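Local coordinates for protein muconate lactonizing enzyme (Corynebacterium glutamicum, PDB 3I4K) that belongs to the enolase superfamily as a muconate lactonizing enzyme-type protein, pairing an enolase-like N-terminal domain with a magnesium-binding TIM-barrel domain, at residues V41-G51 against V112-S121. Sequence-based numbering, arbitrary orientation.
Sequences VHLENGVIGYG and VAMHDAWARS
Gly49 lies with its CA 3.8 Å from that of Ala117 where strand 48-51 runs over helix 112-121, the two axes 5.5 Å apart and their directions 147° apart. With no side chain at Gly49 or Gly51, the strand backbone rests directly on the helix, and Gly49 CA makes a CA-H...O contact with Ala113 O. From the neighbouring strand, Val41 sets CG2 on Ala113 CB, a tight 3.3 Å, while Leu43 lays CD1 against Ala117 CB at 3.6 Å. Asp116 has CG anti to its own N (chi1 -165°), which brings OD2 up to the strand; its anti lone pair takes the Tyr50 N-H at 2.8 Å, nearly straight at 163°. OD1 of that carboxylate accepts from Leu360 N and forms a salt bridge with Arg120 NE, its hydrogen bond weak. In the type I turn from Leu43 to Gly46, Asn45 OD1 is 3.0 Å from Ser121 OG, though the orientation of this amide is doubtful; Ser121 OG is also 2.8 Å from Ala117 O. The contact packs the hairpin of the N-terminal domain's antiparallel sheet on helix 104-121. Gripped at both oxygens, the buried Asp116 carboxylate ties sheet, helix and the Leu360 backbone together, and the Arg120 guanidinium probably helps keep it ionised.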
ATOM      1  N   VAL A  41     -10.311  21.725  -0.440  1.00 47.02           N
ATOM      2  CA  VAL A  41      -9.477  21.929  -1.608  1.00 48.72           C
ATOM      3  C   VAL A  41     -10.410  22.338  -2.749  1.00 50.32           C
ATOM      4  O   VAL A  41     -11.331  21.603  -3.120  1.00 49.74           O
ATOM      5  CB  VAL A  41      -8.693  20.642  -1.966  1.00 48.64           C
ATOM      6  CG1 VAL A  41      -7.983  20.802  -3.306  1.00 48.35           C
ATOM      7  CG2 VAL A  41      -7.656  20.372  -0.883  1.00 48.13           C
ATOM      8  N   HIS A  42     -10.166  23.535  -3.277  1.00 52.78           N
ATOM      9  CA  HIS A  42     -10.971  24.113  -4.348  1.00 54.51           C
ATOM     10  C   HIS A  42     -10.287  23.960  -5.696  1.00 54.72           C
ATOM     11  O   HIS A  42      -9.195  24.486  -5.919  1.00 54.30           O
ATOM     12  CB  HIS A  42     -11.211  25.591  -4.044  1.00 56.41           C
ATOM     13  CG  HIS A  42     -11.818  25.833  -2.698  1.00 58.62           C
ATOM     14  ND1 HIS A  42     -13.171  25.713  -2.457  1.00 59.84           N
ATOM     15  CD2 HIS A  42     -11.252  26.143  -1.507  1.00 58.95           C
ATOM     16  CE1 HIS A  42     -13.411  25.937  -1.178  1.00 60.16           C
ATOM     17  NE2 HIS A  42     -12.263  26.200  -0.579  1.00 59.48           N
ATOM     18  N   LEU A  43     -10.944  23.234  -6.592  1.00 56.44           N
ATOM     19  CA  LEU A  43     -10.404  22.983  -7.919  1.00 59.37           C
ATOM     20  C   LEU A  43     -10.955  23.921  -8.990  1.00 60.87           C
ATOM     21  O   LEU A  43     -12.110  24.347  -8.934  1.00 62.11           O
ATOM     22  CB  LEU A  43     -10.674  21.531  -8.327  1.00 59.07           C
ATOM     23  CG  LEU A  43     -10.080  20.414  -7.464  1.00 58.91           C
ATOM     24  CD1 LEU A  43     -10.406  19.069  -8.092  1.00 58.79           C
ATOM     25  CD2 LEU A  43      -8.574  20.591  -7.351  1.00 57.13           C
ATOM     26  N   GLU A  44     -10.105  24.226  -9.965  1.00 61.60           N
ATOM     27  CA  GLU A  44     -10.442  25.098 -11.082  1.00 63.13           C
ATOM     28  C   GLU A  44     -11.835  24.824 -11.645  1.00 62.49           C
ATOM     29  O   GLU A  44     -12.567  25.753 -11.977  1.00 63.80           O
ATOM     30  CB  GLU A  44      -9.395  24.930 -12.188  1.00 66.19           C
ATOM     31  CG  GLU A  44      -9.655  25.746 -13.432  1.00 69.93           C
ATOM     32  CD  GLU A  44      -9.817  27.210 -13.116  1.00 72.96           C
ATOM     33  OE1 GLU A  44      -8.913  27.773 -12.463  1.00 74.64           O
ATOM     34  OE2 GLU A  44     -10.846  27.797 -13.519  1.00 75.01           O
ATOM     35  N   ASN A  45     -12.195  23.548 -11.750  1.00 60.56           N
ATOM     36  CA  ASN A  45     -13.495  23.149 -12.279  1.00 58.65           C
ATOM     37  C   ASN A  45     -14.637  23.359 -11.290  1.00 56.81           C
ATOM     38  O   ASN A  45     -15.711  22.781 -11.443  1.00 55.49           O
ATOM     39  CB  ASN A  45     -13.456  21.678 -12.708  1.00 59.34           C
ATOM     40  CG  ASN A  45     -12.987  20.759 -11.593  1.00 60.25           C
ATOM     41  OD1 ASN A  45     -12.954  19.540 -11.747  1.00 59.90           O
ATOM     42  ND2 ASN A  45     -12.618  21.347 -10.462  1.00 59.48           N
ATOM     43  N   GLY A  46     -14.398  24.174 -10.267  1.00 56.44           N
ATOM     44  CA  GLY A  46     -15.432  24.453  -9.286  1.00 54.88           C
ATOM     45  C   GLY A  46     -15.682  23.424  -8.198  1.00 54.74           C
ATOM     46  O   GLY A  46     -16.340  23.733  -7.202  1.00 53.46           O
ATOM     47  N   VAL A  47     -15.179  22.204  -8.365  1.00 55.28           N
ATOM     48  CA  VAL A  47     -15.391  21.174  -7.350  1.00 55.54           C
ATOM     49  C   VAL A  47     -14.628  21.487  -6.063  1.00 54.71           C
ATOM     50  O   VAL A  47     -13.535  22.058  -6.099  1.00 54.41           O
ATOM     51  CB  VAL A  47     -14.966  19.783  -7.861  1.00 56.90           C
ATOM     52  CG1 VAL A  47     -13.546  19.830  -8.350  1.00 58.66           C
ATOM     53  CG2 VAL A  47     -15.096  18.751  -6.746  1.00 56.13           C
ATOM     54  N   ILE A  48     -15.220  21.119  -4.930  1.00 54.62           N
ATOM     55  CA  ILE A  48     -14.609  21.350  -3.620  1.00 55.40           C
ATOM     56  C   ILE A  48     -14.500  20.046  -2.820  1.00 54.66           C
ATOM     57  O   ILE A  48     -15.510  19.389  -2.552  1.00 54.09           O
ATOM     58  CB  ILE A  48     -15.439  22.364  -2.796  1.00 56.54           C
ATOM     59  CG1 ILE A  48     -15.627  23.657  -3.594  1.00 57.59           C
ATOM     60  CG2 ILE A  48     -14.737  22.676  -1.482  1.00 57.77           C
ATOM     61  CD1 ILE A  48     -16.447  24.709  -2.865  1.00 55.53           C
ATOM     62  N   GLY A  49     -13.273  19.677  -2.447  1.00 54.66           N
ATOM     63  CA  GLY A  49     -13.051  18.464  -1.672  1.00 53.47           C
ATOM     64  C   GLY A  49     -12.820  18.780  -0.204  1.00 52.94           C
ATOM     65  O   GLY A  49     -12.172  19.772   0.121  1.00 53.42           O
ATOM     66  N   TYR A  50     -13.335  17.937   0.688  1.00 52.32           N
ATOM     67  CA  TYR A  50     -13.195  18.177   2.122  1.00 53.10           C
ATOM     68  C   TYR A  50     -12.430  17.109   2.897  1.00 52.19           C
ATOM     69  O   TYR A  50     -12.535  15.913   2.612  1.00 50.48           O
ATOM     70  CB  TYR A  50     -14.577  18.351   2.749  1.00 55.93           C
ATOM     71  CG  TYR A  50     -15.315  19.564   2.243  1.00 60.35           C
ATOM     72  CD1 TYR A  50     -14.949  20.846   2.652  1.00 61.73           C
ATOM     73  CD2 TYR A  50     -16.359  19.436   1.327  1.00 61.91           C
ATOM     74  CE1 TYR A  50     -15.601  21.969   2.163  1.00 63.24           C
ATOM     75  CE2 TYR A  50     -17.017  20.554   0.829  1.00 63.76           C
ATOM     76  CZ  TYR A  50     -16.635  21.819   1.252  1.00 64.31           C
ATOM     77  OH  TYR A  50     -17.288  22.933   0.772  1.00 66.06           O
ATOM     78  N   GLY A  51     -11.669  17.567   3.890  1.00 51.29           N
ATOM     79  CA  GLY A  51     -10.887  16.680   4.735  1.00 50.18           C
ATOM     80  C   GLY A  51     -10.868  17.232   6.148  1.00 49.60           C
ATOM     81  O   GLY A  51     -11.029  18.438   6.338  1.00 49.22           O
ATOM     82  N   VAL A 112      -7.012  13.767   2.443  1.00 41.76           N
ATOM     83  CA  VAL A 112      -8.425  13.464   2.249  1.00 43.68           C
ATOM     84  C   VAL A 112      -9.144  14.497   1.383  1.00 44.73           C
ATOM     85  O   VAL A 112      -9.970  14.139   0.548  1.00 44.61           O
ATOM     86  CB  VAL A 112      -9.158  13.343   3.594  1.00 42.71           C
ATOM     87  CG1 VAL A 112     -10.661  13.223   3.365  1.00 43.31           C
ATOM     88  CG2 VAL A 112      -8.657  12.111   4.337  1.00 43.08           C
ATOM     89  N   ALA A 113      -8.829  15.774   1.582  1.00 46.53           N
ATOM     90  CA  ALA A 113      -9.446  16.840   0.795  1.00 47.85           C
ATOM     91  C   ALA A 113      -9.118  16.634  -0.681  1.00 47.82           C
ATOM     92  O   ALA A 113      -9.980  16.790  -1.539  1.00 49.18           O
ATOM     93  CB  ALA A 113      -8.945  18.207   1.261  1.00 45.77           C
HETATM   94  N   MSE A 114      -7.871  16.274  -0.969  1.00 48.39           N
HETATM   95  CA  MSE A 114      -7.451  16.042  -2.342  1.00 49.17           C
HETATM   96  C   MSE A 114      -8.135  14.827  -2.957  1.00 49.01           C
HETATM   97  O   MSE A 114      -8.502  14.839  -4.134  1.00 48.64           O
HETATM   98  CB  MSE A 114      -5.934  15.891  -2.414  1.00 50.79           C
HETATM   99  CG  MSE A 114      -5.213  17.208  -2.230  1.00 53.54           C
HETATM  100 SE   MSE A 114      -3.406  17.150  -2.877  1.00 62.49          SE
HETATM  101  CE  MSE A 114      -3.748  16.491  -4.658  1.00 58.87           C
ATOM    102  N   HIS A 115      -8.314  13.783  -2.159  1.00 48.51           N
ATOM    103  CA  HIS A 115      -8.970  12.577  -2.633  1.00 48.57           C
ATOM    104  C   HIS A 115     -10.422  12.892  -2.963  1.00 50.05           C
ATOM    105  O   HIS A 115     -10.938  12.469  -3.998  1.00 48.19           O
ATOM    106  CB  HIS A 115      -8.906  11.479  -1.569  1.00 48.87           C
ATOM    107  CG  HIS A 115      -7.647  10.666  -1.612  1.00 50.64           C
ATOM    108  ND1 HIS A 115      -7.511   9.545  -2.403  1.00 50.13           N
ATOM    109  CD2 HIS A 115      -6.463  10.822  -0.975  1.00 50.18           C
ATOM    110  CE1 HIS A 115      -6.297   9.046  -2.251  1.00 49.64           C
ATOM    111  NE2 HIS A 115      -5.641   9.803  -1.390  1.00 51.98           N
ATOM    112  N   ASP A 116     -11.080  13.635  -2.078  1.00 49.74           N
ATOM    113  CA  ASP A 116     -12.476  14.007  -2.287  1.00 51.05           C
ATOM    114  C   ASP A 116     -12.615  14.816  -3.585  1.00 50.12           C
ATOM    115  O   ASP A 116     -13.371  14.446  -4.480  1.00 49.56           O
ATOM    116  CB  ASP A 116     -12.979  14.811  -1.075  1.00 50.97           C
ATOM    117  CG  ASP A 116     -14.501  14.938  -1.028  1.00 51.68           C
ATOM    118  OD1 ASP A 116     -15.213  13.992  -1.437  1.00 48.85           O
ATOM    119  OD2 ASP A 116     -14.985  15.984  -0.547  1.00 54.03           O
ATOM    120  N   ALA A 117     -11.859  15.905  -3.690  1.00 50.70           N
ATOM    121  CA  ALA A 117     -11.894  16.765  -4.868  1.00 51.71           C
ATOM    122  C   ALA A 117     -11.668  15.995  -6.170  1.00 52.02           C
ATOM    123  O   ALA A 117     -12.301  16.281  -7.189  1.00 51.21           O
ATOM    124  CB  ALA A 117     -10.850  17.874  -4.729  1.00 51.51           C
ATOM    125  N   TRP A 118     -10.769  15.018  -6.131  1.00 51.72           N
ATOM    126  CA  TRP A 118     -10.448  14.212  -7.308  1.00 51.92           C
ATOM    127  C   TRP A 118     -11.538  13.179  -7.629  1.00 51.36           C
ATOM    128  O   TRP A 118     -11.951  13.036  -8.782  1.00 50.72           O
ATOM    129  CB  TRP A 118      -9.099  13.516  -7.090  1.00 53.97           C
ATOM    130  CG  TRP A 118      -8.414  13.042  -8.341  1.00 57.67           C
ATOM    131  CD1 TRP A 118      -8.705  13.395  -9.629  1.00 58.80           C
ATOM    132  CD2 TRP A 118      -7.276  12.175  -8.414  1.00 58.97           C
ATOM    133  NE1 TRP A 118      -7.818  12.805 -10.497  1.00 58.64           N
ATOM    134  CE2 TRP A 118      -6.929  12.051  -9.777  1.00 58.93           C
ATOM    135  CE3 TRP A 118      -6.513  11.492  -7.455  1.00 58.03           C
ATOM    136  CZ2 TRP A 118      -5.853  11.270 -10.208  1.00 59.19           C
ATOM    137  CZ3 TRP A 118      -5.443  10.717  -7.883  1.00 58.04           C
ATOM    138  CH2 TRP A 118      -5.123  10.613  -9.248  1.00 59.41           C
ATOM    139  N   ALA A 119     -12.009  12.463  -6.612  1.00 49.79           N
ATOM    140  CA  ALA A 119     -13.044  11.458  -6.815  1.00 50.08           C
ATOM    141  C   ALA A 119     -14.348  12.085  -7.327  1.00 51.36           C
ATOM    142  O   ALA A 119     -15.059  11.484  -8.133  1.00 49.82           O
ATOM    143  CB  ALA A 119     -13.297  10.695  -5.522  1.00 48.62           C
ATOM    144  N   ARG A 120     -14.670  13.284  -6.849  1.00 52.07           N
ATOM    145  CA  ARG A 120     -15.885  13.961  -7.298  1.00 52.84           C
ATOM    146  C   ARG A 120     -15.694  14.455  -8.731  1.00 53.01           C
ATOM    147  O   ARG A 120     -16.614  14.378  -9.550  1.00 52.89           O
ATOM    148  CB  ARG A 120     -16.229  15.128  -6.364  1.00 50.50           C
ATOM    149  CG  ARG A 120     -16.823  14.683  -5.029  1.00 51.21           C
ATOM    150  CD  ARG A 120     -17.026  15.852  -4.080  1.00 51.81           C
ATOM    151  NE  ARG A 120     -17.571  15.426  -2.796  1.00 51.47           N
ATOM    152  CZ  ARG A 120     -18.824  15.025  -2.612  1.00 51.82           C
ATOM    153  NH1 ARG A 120     -19.673  15.004  -3.633  1.00 52.08           N
ATOM    154  NH2 ARG A 120     -19.224  14.622  -1.413  1.00 48.83           N
ATOM    155  N   SER A 121     -14.493  14.948  -9.029  1.00 53.02           N
ATOM    156  CA  SER A 121     -14.175  15.435 -10.364  1.00 53.12           C
ATOM    157  C   SER A 121     -14.275  14.317 -11.394  1.00 55.13           C
ATOM    158  O   SER A 121     -14.607  14.564 -12.554  1.00 56.87           O
ATOM    159  CB  SER A 121     -12.761  16.020 -10.410  1.00 52.66           C
ATOM    160  OG  SER A 121     -12.683  17.267  -9.745  1.00 53.05           O
TER